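Local atomic coordinates of oxidoreductase (Azotobacter vinelandii, PDB entry 7D5M), a protein that binds NAD in a Rossmann-fold domain and, as a homologue of inositol dehydrogenase, is probably an NAD-dependent sugar or polyol dehydrogenase. Residues L109-K115 with R136-Y142; I12-G18 with I85-A91; M227-Q231 with N243-L247. Residue numbers count along the deposited sequence, not the author numbering.

Contact 1 (L109-K115 with R136-Y142). With NAD (nicotinamide-adenine-dinucleotide), chain B.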
loop_
_atom_site.group_PDB
_atom_site.type_symbol
_atom_site.label_atom_id
_atom_site.label_comp_id
_atom_site.label_asym_id
_atom_site.label_seq_id
_atom_site.Cartn_x
_atom_site.Cartn_y
_atom_site.Cartn_z
ATOM N N LEU A 109 20.100 -3.855 -43.194
ATOM C CA LEU A 109 20.373 -3.642 -41.750
ATOM C C LEU A 109 19.228 -4.223 -40.914
ATOM O O LEU A 109 18.068 -4.122 -41.332
ATOM C CB LEU A 109 20.539 -2.151 -41.467
ATOM C CG LEU A 109 21.668 -1.448 -42.217
ATOM C CD1 LEU A 109 21.643 0.044 -41.927
ATOM C CD2 LEU A 109 23.025 -2.041 -41.849
ATOM N N HIS A 110 19.558 -4.794 -39.752
ATOM C CA HIS A 110 18.573 -5.083 -38.685
ATOM C C HIS A 110 18.157 -3.758 -38.043
ATOM O O HIS A 110 18.942 -2.791 -38.068
ATOM C CB HIS A 110 19.136 -6.056 -37.649
ATOM C CG HIS A 110 19.649 -7.317 -38.239
ATOM N ND1 HIS A 110 18.812 -8.310 -38.695
ATOM C CD2 HIS A 110 20.911 -7.745 -38.440
ATOM C CE1 HIS A 110 19.544 -9.317 -39.124
ATOM N NE2 HIS A 110 20.839 -8.982 -38.997
ATOM N N VAL A 111 16.946 -3.721 -37.509
ATOM C CA VAL A 111 16.360 -2.471 -36.968
ATOM C C VAL A 111 15.774 -2.753 -35.591
ATOM O O VAL A 111 15.177 -3.837 -35.378
ATOM C CB VAL A 111 15.301 -1.887 -37.925
ATOM C CG1 VAL A 111 14.713 -0.593 -37.372
ATOM C CG2 VAL A 111 15.871 -1.672 -39.318
ATOM N N VAL A 112 15.949 -1.789 -34.690
ATOM C CA VAL A 112 15.073 -1.630 -33.500
ATOM C C VAL A 112 14.323 -0.319 -33.696
ATOM O O VAL A 112 14.968 0.750 -33.735
ATOM C CB VAL A 112 15.852 -1.645 -32.181
ATOM C CG1 VAL A 112 14.900 -1.480 -31.008
ATOM C CG2 VAL A 112 16.678 -2.916 -32.039
ATOM N N CYS A 113 13.009 -0.406 -33.857
ATOM C CA CYS A 113 12.165 0.760 -34.193
ATOM C C CYS A 113 11.342 1.143 -32.970
ATOM O O CYS A 113 10.722 0.269 -32.346
ATOM C CB CYS A 113 11.264 0.499 -35.390
ATOM S SG CYS A 113 10.407 2.000 -35.949
ATOM N N GLU A 114 11.390 2.418 -32.618
ATOM C CA GLU A 114 10.533 2.967 -31.548
ATOM C C GLU A 114 9.070 2.803 -31.943
ATOM O O GLU A 114 8.747 2.873 -33.144
ATOM C CB GLU A 114 10.876 4.422 -31.276
ATOM C CG GLU A 114 11.736 4.579 -30.062
ATOM C CD GLU A 114 11.201 3.900 -28.811
ATOM O OE1 GLU A 114 10.100 3.285 -28.858
ATOM O OE2 GLU A 114 11.890 3.966 -27.810
ATOM N N LYS A 115 8.215 2.540 -30.957
ATOM C CA LYS A 115 6.755 2.459 -31.198
ATOM C C LYS A 115 6.256 3.878 -31.463
ATOM O O LYS A 115 6.782 4.825 -30.890
ATOM C CB LYS A 115 6.060 1.776 -30.019
ATOM C CG LYS A 115 6.281 2.447 -28.673
ATOM C CD LYS A 115 5.124 2.262 -27.723
ATOM C CE LYS A 115 4.168 3.438 -27.693
ATOM N NZ LYS A 115 4.862 4.691 -27.301
ATOM N N ARG A 136 15.592 -9.630 -42.172
ATOM C CA ARG A 136 16.089 -8.729 -41.108
ATOM C C ARG A 136 15.200 -8.898 -39.876
ATOM O O ARG A 136 13.992 -9.142 -40.024
ATOM C CB ARG A 136 16.099 -7.264 -41.565
ATOM C CG ARG A 136 16.914 -6.976 -42.820
ATOM C CD ARG A 136 18.408 -7.236 -42.701
ATOM N NE ARG A 136 18.758 -8.653 -42.760
ATOM C CZ ARG A 136 19.948 -9.162 -42.468
ATOM N NH1 ARG A 136 20.950 -8.364 -42.137
ATOM N NH2 ARG A 136 20.137 -10.471 -42.519
ATOM N N VAL A 137 15.817 -8.794 -38.707
ATOM C CA VAL A 137 15.124 -8.660 -37.395
ATOM C C VAL A 137 14.661 -7.210 -37.268
ATOM O O VAL A 137 15.461 -6.310 -37.556
ATOM C CB VAL A 137 16.064 -9.046 -36.246
ATOM C CG1 VAL A 137 15.425 -8.782 -34.895
ATOM C CG2 VAL A 137 16.513 -10.494 -36.363
ATOM N N VAL A 138 13.408 -6.998 -36.873
ATOM C CA VAL A 138 12.911 -5.662 -36.438
ATOM C C VAL A 138 12.419 -5.813 -34.999
ATOM O O VAL A 138 11.342 -6.392 -34.799
ATOM C CB VAL A 138 11.816 -5.100 -37.366
ATOM C CG1 VAL A 138 11.269 -3.779 -36.841
ATOM C CG2 VAL A 138 12.326 -4.920 -38.789
ATOM N N GLY A 139 13.193 -5.329 -34.028
ATOM C CA GLY A 139 12.710 -5.209 -32.641
ATOM C C GLY A 139 11.827 -3.985 -32.509
ATOM O O GLY A 139 12.064 -3.007 -33.241
ATOM N N VAL A 140 10.843 -4.028 -31.611
ATOM C CA VAL A 140 10.006 -2.847 -31.273
ATOM C C VAL A 140 10.073 -2.656 -29.756
ATOM O O VAL A 140 9.941 -3.646 -29.020
ATOM C CB VAL A 140 8.574 -3.000 -31.810
ATOM C CG1 VAL A 140 7.708 -1.810 -31.459
ATOM C CG2 VAL A 140 8.582 -3.220 -33.311
ATOM N N THR A 141 10.306 -1.428 -29.292
ATOM C CA THR A 141 10.658 -1.173 -27.866
ATOM C C THR A 141 9.383 -1.066 -27.025
ATOM O O THR A 141 9.169 -0.026 -26.362
ATOM C CB THR A 141 11.655 -0.014 -27.735
ATOM O OG1 THR A 141 11.359 0.983 -28.697
ATOM C CG2 THR A 141 13.082 -0.451 -27.964
ATOM N N TYR A 142 8.613 -2.156 -26.972
ATOM C CA TYR A 142 7.592 -2.389 -25.921
ATOM C C TYR A 142 8.343 -2.814 -24.653
ATOM O O TYR A 142 8.336 -3.997 -24.280
ATOM C CB TYR A 142 6.574 -3.429 -26.383
ATOM C CG TYR A 142 5.616 -2.946 -27.439
ATOM C CD1 TYR A 142 4.723 -1.915 -27.186
ATOM C CD2 TYR A 142 5.565 -3.555 -28.683
ATOM C CE1 TYR A 142 3.818 -1.487 -28.146
ATOM C CE2 TYR A 142 4.665 -3.143 -29.651
ATOM C CZ TYR A 142 3.781 -2.114 -29.381
ATOM O OH TYR A 142 2.880 -1.691 -30.319
HETATM P PA NAD B . 11.974 13.674 -28.591
HETATM O O1A NAD B . 11.310 14.766 -29.370
HETATM O O2A NAD B . 12.238 13.835 -27.127
HETATM O O5B NAD B . 13.348 13.286 -29.328
HETATM C C5B NAD B . 13.487 13.297 -30.783
HETATM C C4B NAD B . 14.958 13.185 -31.106
HETATM O O4B NAD B . 15.140 12.820 -32.498
HETATM C C3B NAD B . 15.765 14.476 -30.922
HETATM O O3B NAD B . 17.085 14.159 -30.505
HETATM C C2B NAD B . 15.732 15.073 -32.333
HETATM O O2B NAD B . 16.755 16.002 -32.604
HETATM C C1B NAD B . 15.930 13.799 -33.142
HETATM N N9A NAD B . 15.491 13.872 -34.527
HETATM C C8A NAD B . 14.295 14.368 -34.977
HETATM N N7A NAD B . 14.137 14.240 -36.270
HETATM C C5A NAD B . 15.290 13.602 -36.699
HETATM C C6A NAD B . 15.711 13.173 -37.974
HETATM N N6A NAD B . 14.977 13.307 -39.081
HETATM N N1A NAD B . 16.916 12.556 -38.055
HETATM C C2A NAD B . 17.642 12.421 -36.934
HETATM N N3A NAD B . 17.341 12.770 -35.681
HETATM C C4A NAD B . 16.136 13.366 -35.631
HETATM O O3 NAD B . 11.121 12.308 -28.752
HETATM P PN NAD B . 11.036 11.028 -27.760
HETATM O O1N NAD B . 10.029 11.295 -26.676
HETATM O O2N NAD B . 12.428 10.633 -27.365
HETATM O O5D NAD B . 10.402 9.913 -28.720
HETATM C C5D NAD B . 11.063 9.475 -29.909
HETATM C C4D NAD B . 10.383 8.200 -30.323
HETATM O O4D NAD B . 10.453 7.258 -29.222
HETATM C C3D NAD B . 8.891 8.354 -30.640
HETATM O O3D NAD B . 8.536 7.472 -31.689
HETATM C C2D NAD B . 8.214 7.969 -29.320
HETATM O O2D NAD B . 6.891 7.481 -29.490
HETATM C C1D NAD B . 9.143 6.850 -28.846
HETATM N N1N NAD B . 9.132 6.612 -27.370
HETATM C C2N NAD B . 8.943 5.330 -26.902
HETATM C C3N NAD B . 8.875 5.076 -25.531
HETATM C C7N NAD B . 8.827 3.627 -25.095
HETATM O O7N NAD B . 9.107 2.748 -25.917
HETATM N N7N NAD B . 8.512 3.374 -23.828
HETATM C C4N NAD B . 8.873 6.157 -24.642
HETATM C C5N NAD B . 9.048 7.449 -25.135
HETATM C C6N NAD B . 9.322 7.626 -26.474
#

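Contact 2 (I12-G18 with I85-A91). With NAD (nicotinamide-adenine-dinucleotide), chain B.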
loop_
_atom_site.group_PDB
_atom_site.type_symbol
_atom_site.label_atom_id
_atom_site.label_comp_id
_atom_site.label_asym_id
_atom_site.label_seq_id
_atom_site.Cartn_x
_atom_site.Cartn_y
_atom_site.Cartn_z
ATOM N N ILE A 12 27.174 -6.317 -31.725
ATOM C CA ILE A 12 26.585 -5.870 -33.020
ATOM C C ILE A 12 27.074 -4.437 -33.275
ATOM O O ILE A 12 26.919 -3.570 -32.385
ATOM C CB ILE A 12 25.045 -5.944 -32.998
ATOM C CG1 ILE A 12 24.491 -7.338 -32.664
ATOM C CG2 ILE A 12 24.469 -5.408 -34.303
ATOM C CD1 ILE A 12 24.817 -8.419 -33.653
ATOM N N ARG A 13 27.628 -4.167 -34.451
ATOM C CA ARG A 13 28.039 -2.793 -34.829
ATOM C C ARG A 13 26.762 -1.977 -35.064
ATOM O O ARG A 13 25.910 -2.410 -35.872
ATOM C CB ARG A 13 28.986 -2.838 -36.032
ATOM C CG ARG A 13 30.289 -3.573 -35.743
ATOM C CD ARG A 13 31.268 -3.503 -36.900
ATOM N NE ARG A 13 30.722 -3.971 -38.167
ATOM C CZ ARG A 13 30.759 -5.225 -38.625
ATOM N NH1 ARG A 13 31.307 -6.197 -37.916
ATOM N NH2 ARG A 13 30.225 -5.507 -39.795
ATOM N N TRP A 14 26.621 -0.858 -34.361
ATOM C CA TRP A 14 25.301 -0.222 -34.124
ATOM C C TRP A 14 25.342 1.295 -34.307
ATOM O O TRP A 14 26.347 1.949 -33.970
ATOM C CB TRP A 14 24.826 -0.642 -32.730
ATOM C CG TRP A 14 23.479 -0.157 -32.298
ATOM C CD1 TRP A 14 22.261 -0.437 -32.852
ATOM C CD2 TRP A 14 23.218 0.616 -31.115
ATOM N NE1 TRP A 14 21.265 0.151 -32.111
ATOM C CE2 TRP A 14 21.826 0.799 -31.036
ATOM C CE3 TRP A 14 24.035 1.194 -30.137
ATOM C CZ2 TRP A 14 21.238 1.545 -30.011
ATOM C CZ3 TRP A 14 23.454 1.922 -29.122
ATOM C CH2 TRP A 14 22.074 2.086 -29.061
ATOM N N ALA A 15 24.225 1.836 -34.789
ATOM C CA ALA A 15 23.957 3.277 -34.921
ATOM C C ALA A 15 22.587 3.597 -34.327
ATOM O O ALA A 15 21.708 2.702 -34.238
ATOM C CB ALA A 15 24.009 3.681 -36.368
ATOM N N MET A 16 22.405 4.861 -33.977
ATOM C CA MET A 16 21.078 5.434 -33.680
ATOM C C MET A 16 20.753 6.488 -34.731
ATOM O O MET A 16 21.681 7.158 -35.230
ATOM C CB MET A 16 21.040 6.049 -32.283
ATOM C CG MET A 16 21.047 4.998 -31.204
ATOM S SD MET A 16 20.551 5.714 -29.620
ATOM C CE MET A 16 18.792 5.916 -29.887
ATOM N N VAL A 17 19.475 6.577 -35.082
ATOM C CA VAL A 17 18.890 7.763 -35.761
ATOM C C VAL A 17 17.934 8.401 -34.762
ATOM O O VAL A 17 17.022 7.697 -34.285
ATOM C CB VAL A 17 18.188 7.392 -37.079
ATOM C CG1 VAL A 17 17.726 8.637 -37.819
ATOM C CG2 VAL A 17 19.082 6.552 -37.970
ATOM N N GLY A 18 18.192 9.663 -34.422
ATOM C CA GLY A 18 17.511 10.357 -33.319
ATOM C C GLY A 18 18.142 9.958 -32.001
ATOM O O GLY A 18 19.274 9.448 -32.013
ATOM N N ILE A 85 28.096 -0.361 -39.749
ATOM C CA ILE A 85 27.001 -0.826 -38.855
ATOM C C ILE A 85 26.308 -2.045 -39.461
ATOM O O ILE A 85 26.260 -2.192 -40.697
ATOM C CB ILE A 85 26.004 0.307 -38.553
ATOM C CG1 ILE A 85 25.369 0.874 -39.827
ATOM C CG2 ILE A 85 26.690 1.369 -37.710
ATOM C CD1 ILE A 85 24.195 1.816 -39.580
ATOM N N GLN A 86 25.764 -2.882 -38.588
ATOM C CA GLN A 86 24.957 -4.067 -38.940
ATOM C C GLN A 86 23.509 -3.833 -38.526
ATOM O O GLN A 86 22.638 -4.571 -39.017
ATOM C CB GLN A 86 25.519 -5.282 -38.215
ATOM C CG GLN A 86 26.944 -5.597 -38.636
ATOM C CD GLN A 86 27.572 -6.576 -37.683
ATOM O OE1 GLN A 86 27.786 -6.272 -36.511
ATOM N NE2 GLN A 86 27.853 -7.767 -38.187
ATOM N N ALA A 87 23.286 -2.883 -37.608
ATOM C CA ALA A 87 21.954 -2.617 -37.038
ATOM C C ALA A 87 21.824 -1.145 -36.649
ATOM O O ALA A 87 22.844 -0.455 -36.427
ATOM C CB ALA A 87 21.709 -3.546 -35.876
ATOM N N VAL A 88 20.581 -0.674 -36.607
ATOM C CA VAL A 88 20.264 0.743 -36.307
ATOM C C VAL A 88 19.012 0.780 -35.429
ATOM O O VAL A 88 18.051 0.048 -35.721
ATOM C CB VAL A 88 20.124 1.573 -37.598
ATOM C CG1 VAL A 88 19.038 1.042 -38.518
ATOM C CG2 VAL A 88 19.916 3.046 -37.293
ATOM N N SER A 89 19.048 1.596 -34.377
ATOM C CA SER A 89 17.860 1.920 -33.565
ATOM C C SER A 89 17.268 3.252 -34.027
ATOM O O SER A 89 18.021 4.249 -34.136
ATOM C CB SER A 89 18.194 1.914 -32.106
ATOM O OG SER A 89 18.436 0.582 -31.707
ATOM N N VAL A 90 15.953 3.269 -34.242
ATOM C CA VAL A 90 15.216 4.451 -34.770
ATOM C C VAL A 90 14.441 5.084 -33.606
ATOM O O VAL A 90 13.473 4.480 -33.122
ATOM C CB VAL A 90 14.299 4.046 -35.937
ATOM C CG1 VAL A 90 13.525 5.237 -36.478
ATOM C CG2 VAL A 90 15.065 3.342 -37.045
ATOM N N ALA A 91 14.887 6.247 -33.147
ATOM C CA ALA A 91 14.308 6.948 -31.977
ATOM C C ALA A 91 13.944 8.371 -32.384
ATOM O O ALA A 91 14.060 9.280 -31.550
ATOM C CB ALA A 91 15.281 6.924 -30.831
HETATM P PA NAD B . 11.974 13.674 -28.591
HETATM O O1A NAD B . 11.310 14.766 -29.370
HETATM O O2A NAD B . 12.238 13.835 -27.127
HETATM O O5B NAD B . 13.348 13.286 -29.328
HETATM C C5B NAD B . 13.487 13.297 -30.783
HETATM C C4B NAD B . 14.958 13.185 -31.106
HETATM O O4B NAD B . 15.140 12.820 -32.498
HETATM C C3B NAD B . 15.765 14.476 -30.922
HETATM O O3B NAD B . 17.085 14.159 -30.505
HETATM C C2B NAD B . 15.732 15.073 -32.333
HETATM O O2B NAD B . 16.755 16.002 -32.604
HETATM C C1B NAD B . 15.930 13.799 -33.142
HETATM N N9A NAD B . 15.491 13.872 -34.527
HETATM C C8A NAD B . 14.295 14.368 -34.977
HETATM N N7A NAD B . 14.137 14.240 -36.270
HETATM C C5A NAD B . 15.290 13.602 -36.699
HETATM C C6A NAD B . 15.711 13.173 -37.974
HETATM N N6A NAD B . 14.977 13.307 -39.081
HETATM N N1A NAD B . 16.916 12.556 -38.055
HETATM C C2A NAD B . 17.642 12.421 -36.934
HETATM N N3A NAD B . 17.341 12.770 -35.681
HETATM C C4A NAD B . 16.136 13.366 -35.631
HETATM O O3 NAD B . 11.121 12.308 -28.752
HETATM P PN NAD B . 11.036 11.028 -27.760
HETATM O O1N NAD B . 10.029 11.295 -26.676
HETATM O O2N NAD B . 12.428 10.633 -27.365
HETATM O O5D NAD B . 10.402 9.913 -28.720
HETATM C C5D NAD B . 11.063 9.475 -29.909
HETATM C C4D NAD B . 10.383 8.200 -30.323
HETATM O O4D NAD B . 10.453 7.258 -29.222
HETATM C C3D NAD B . 8.891 8.354 -30.640
HETATM O O3D NAD B . 8.536 7.472 -31.689
HETATM C C2D NAD B . 8.214 7.969 -29.320
HETATM O O2D NAD B . 6.891 7.481 -29.490
HETATM C C1D NAD B . 9.143 6.850 -28.846
HETATM N N1N NAD B . 9.132 6.612 -27.370
HETATM C C2N NAD B . 8.943 5.330 -26.902
HETATM C C3N NAD B . 8.875 5.076 -25.531
HETATM C C7N NAD B . 8.827 3.627 -25.095
HETATM O O7N NAD B . 9.107 2.748 -25.917
HETATM N N7N NAD B . 8.512 3.374 -23.828
HETATM C C4N NAD B . 8.873 6.157 -24.642
HETATM C C5N NAD B . 9.048 7.449 -25.135
HETATM C C6N NAD B . 9.322 7.626 -26.474
#

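Contact 3 (M227-Q231 with N243-L247)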
loop_
_atom_site.group_PDB
_atom_site.type_symbol
_atom_site.label_atom_id
_atom_site.label_comp_id
_atom_site.label_asym_id
_atom_site.label_seq_id
_atom_site.Cartn_x
_atom_site.Cartn_y
_atom_site.Cartn_z
ATOM N N MET A 227 -14.973 -1.277 -29.628
ATOM C CA MET A 227 -15.465 0.106 -29.754
ATOM C C MET A 227 -14.506 1.014 -28.994
ATOM O O MET A 227 -13.861 0.560 -28.012
ATOM C CB MET A 227 -16.885 0.253 -29.214
ATOM C CG MET A 227 -17.077 -0.389 -27.871
ATOM S SD MET A 227 -18.468 0.358 -27.022
ATOM C CE MET A 227 -17.882 2.053 -26.920
ATOM N N CYS A 228 -14.387 2.247 -29.449
ATOM C CA CYS A 228 -13.512 3.247 -28.809
ATOM C C CYS A 228 -14.220 4.597 -28.775
ATOM O O CYS A 228 -14.664 5.093 -29.830
ATOM C CB CYS A 228 -12.165 3.342 -29.506
ATOM S SG CYS A 228 -11.089 4.602 -28.780
ATOM N N SER A 229 -14.315 5.156 -27.578
ATOM C CA SER A 229 -14.775 6.531 -27.322
ATOM C C SER A 229 -13.564 7.349 -26.866
ATOM O O SER A 229 -12.916 6.946 -25.885
ATOM C CB SER A 229 -15.892 6.510 -26.322
ATOM O OG SER A 229 -16.010 7.765 -25.699
ATOM N N ARG A 230 -13.227 8.418 -27.586
ATOM C CA ARG A 230 -12.019 9.223 -27.302
ATOM C C ARG A 230 -12.387 10.699 -27.174
ATOM O O ARG A 230 -13.353 11.156 -27.829
ATOM C CB ARG A 230 -10.934 8.962 -28.349
ATOM C CG ARG A 230 -11.116 9.697 -29.670
ATOM C CD ARG A 230 -10.030 9.316 -30.665
ATOM N NE ARG A 230 -10.261 9.848 -32.004
ATOM C CZ ARG A 230 -9.317 10.145 -32.901
ATOM N NH1 ARG A 230 -8.028 10.023 -32.610
ATOM N NH2 ARG A 230 -9.674 10.587 -34.099
ATOM N N GLN A 231 -11.619 11.406 -26.350
ATOM C CA GLN A 231 -11.860 12.826 -26.014
ATOM C C GLN A 231 -10.559 13.613 -26.150
ATOM O O GLN A 231 -9.466 13.052 -25.917
ATOM C CB GLN A 231 -12.423 12.961 -24.599
ATOM C CG GLN A 231 -13.655 12.106 -24.341
ATOM C CD GLN A 231 -13.327 10.664 -24.039
ATOM O OE1 GLN A 231 -12.374 10.371 -23.320
ATOM N NE2 GLN A 231 -14.139 9.756 -24.560
ATOM N N ASN A 243 -7.475 11.243 -23.953
ATOM C CA ASN A 243 -8.179 10.246 -23.114
ATOM C C ASN A 243 -8.958 9.320 -24.035
ATOM O O ASN A 243 -9.518 9.820 -25.027
ATOM C CB ASN A 243 -9.101 10.938 -22.116
ATOM C CG ASN A 243 -9.549 9.993 -21.026
ATOM O OD1 ASN A 243 -8.746 9.618 -20.176
ATOM N ND2 ASN A 243 -10.812 9.592 -21.060
ATOM N N ALA A 244 -9.003 8.026 -23.739
ATOM C CA ALA A 244 -9.807 7.090 -24.543
ATOM C C ALA A 244 -10.189 5.853 -23.736
ATOM O O ALA A 244 -9.424 5.422 -22.837
ATOM C CB ALA A 244 -9.056 6.733 -25.797
ATOM N N TYR A 245 -11.363 5.326 -24.060
ATOM C CA TYR A 245 -11.888 4.040 -23.563
ATOM C C TYR A 245 -12.026 3.101 -24.749
ATOM O O TYR A 245 -12.800 3.413 -25.675
ATOM C CB TYR A 245 -13.243 4.225 -22.882
ATOM C CG TYR A 245 -13.206 5.295 -21.833
ATOM C CD1 TYR A 245 -12.786 5.005 -20.546
ATOM C CD2 TYR A 245 -13.556 6.602 -22.134
ATOM C CE1 TYR A 245 -12.725 5.990 -19.576
ATOM C CE2 TYR A 245 -13.490 7.598 -21.180
ATOM C CZ TYR A 245 -13.084 7.288 -19.895
ATOM O OH TYR A 245 -13.007 8.272 -18.953
ATOM N N THR A 246 -11.333 1.971 -24.698
ATOM C CA THR A 246 -11.479 0.904 -25.708
ATOM C C THR A 246 -12.073 -0.328 -25.040
ATOM O O THR A 246 -11.445 -0.884 -24.126
ATOM C CB THR A 246 -10.162 0.576 -26.406
ATOM O OG1 THR A 246 -9.634 1.806 -26.892
ATOM C CG2 THR A 246 -10.370 -0.424 -27.525
ATOM N N LEU A 247 -13.254 -0.732 -25.487
ATOM C CA LEU A 247 -13.897 -1.975 -25.030
ATOM C C LEU A 247 -13.810 -3.003 -26.162
ATOM O O LEU A 247 -14.093 -2.656 -27.344
ATOM C CB LEU A 247 -15.339 -1.675 -24.621
ATOM C CG LEU A 247 -16.080 -2.840 -23.974
ATOM C CD1 LEU A 247 -15.440 -3.240 -22.652
ATOM C CD2 LEU A 247 -17.540 -2.477 -23.755
#

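Contact 1 (L109-K115 with R136-Y142)
Strands 110-113 and 138-140 run side by side and parallel. Their short axes approach to 4.5 Å at 14°. Three backbone hydrogen bonds join them: Val111 N to Val137 O at 3.0 Å, Gly139 N to Val111 O at 2.8 Å, and Cys113 N to Gly139 O at 2.8 Å. The amide of Val137 is satisfied by a side chain instead, donating to His110 ND1 at 3.0 Å. The guanidinium of Arg136 lies flat on the imidazole, with centres 3.9 Å apart. Glu348 takes a hydrogen bond from His110 NE2 and a salt bridge from Arg136 NH1, which is also held by the carbonyl of Gly108. Leu109 O is buried without a polar partner.

At the other end, Thr141 OG1 donates to Glu114 OE1 at 2.6 Å. The same OE1 accepts from Lys115 N at 2.9 Å. Glu114 OE2 is bonded to His29, and Lys115 NZ to the carbonyl of Asp205. Glu114 OE1 also comes within 3.1 Å of NAD C2N, so this carboxylate lies against the nicotinamide ring. Lys115 O is 3.0 Å from the ribose oxygen O2D of NAD, and Thr141 O is 2.8 Å from its carboxamide O7N. Helix 121-133 links the strands in a beta-alpha-beta unit. The loops just after the strands form part of the nicotinamide side of a Rossmann-fold cofactor site.

Contact 2 (I12-G18 with I85-A91)
This is the centre of the Rossmann sheet, where the first strand enters the glycine-rich dinucleotide-binding loop. Strands 12-16 and 87-91 are parallel. Ala15 N donates to Ala87 O at 3.1 Å, Ser89 N to Ala15 O at 2.9 Å, Val17 N to Ser89 O at 2.9 Å, and Ala91 N to Val17 O at 2.8 Å. At the start, Arg13 O accepts from both Gln86 N (2.8 Å) and Ala87 N (3.2 Å). Arg13 N donates to Gln86 OE1 at 2.9 Å. Trp14 NE1 donates to Ser89 OG at 2.9 Å, and that hydroxyl also bonds Tyr337. At the cofactor end, Gly18 CA lies 3.4 Å from adenine N3A of NAD. Gly18 has positive phi, and a CB there would clash with Ala91 O. Trp14 and Met16 face helix 26-34, whereas Val17, Val88 and Val90 face helix 97-106. Strand 39-45 flanks 12-16, and strand 110-113 flanks 87-91.

Contact 3 (M227-Q231 with N243-L247)
Asn243 opens the second strand opposite Gln231, and the two are joined through both backbone and side chain. Gln231 N donates to Asn243 O at 2.9 Å, and a weak bond runs from Asn243 N to Gln231 O at 3.3 Å. Asn243 ND2 donates to Gln231 OE1 at 2.9 Å and makes a weak bond to Tyr245 OH at 3.3 Å.

Ala244 forms a non-hydrogen-bonded pair with Arg230. Its CB touches Arg230 CB at 3.9 Å and Cys228 SG at 4.2 Å.

Tyr245 is a hydrogen-bonded partner of Ser229. Tyr245 N donates to Ser229 O at 2.9 Å, and Ser229 N to Tyr245 O at 3.0 Å.

Thr246 and Cys228 form a non-hydrogen-bonded pair; Thr246 OG1 and Cys228 SG are 3.7 Å apart. Leu247 makes the last pair of this segment, and both strands run on beyond it. Leu247 N donates to Met227 O at 2.9 Å and Met227 N to Leu247 O at 2.8 Å, while Leu247 CB packs on Met227 CG at 3.9 Å.

This is an antiparallel beta hairpin in the C-terminal alpha/beta domain, away from the cofactor. Its two faces differ in partner. Cys228, Ala244 and Thr246 pack on Leu203 of helix 202-217, and Thr246 and Arg230 also touch helix 363-381, with Arg230 salt-bridged to Glu241 and Asp381. Met227, Ser229, Asn243 and Tyr245 meet the second subunit, where Met227 packs on its own counterpart. Tyr245 OH is hydrogen-bonded to His169 of the second subunit, and Asn243 OD1 to Ser261 and Trp259 of its own chain. The tyrosine hydroxyl and the amide groups thus give directed polar contacts beside methionine packing.

Overall arrangement
From the N terminus, contact 2 is met first along the chain. It brings 85-91 beside 12-18 and closes a long loop that includes strand 39-45. Contact 1 then closes a shorter loop through helix 121-133. Contact 3 comes last and closes the eleven-residue hairpin loop between 231 and 243. The three follow in series; none nests or crosses. Contacts 1 and 2 share one parallel sheet, with strands 87-91 and 110-113 adjacent, and both touch NAD. Their centres are about 10 Å apart. Contact 3 belongs to the mixed sheet of the C-terminal domain. Its centre lies about 28 Å from that of contact 1 and about 35 Å from that of contact 2.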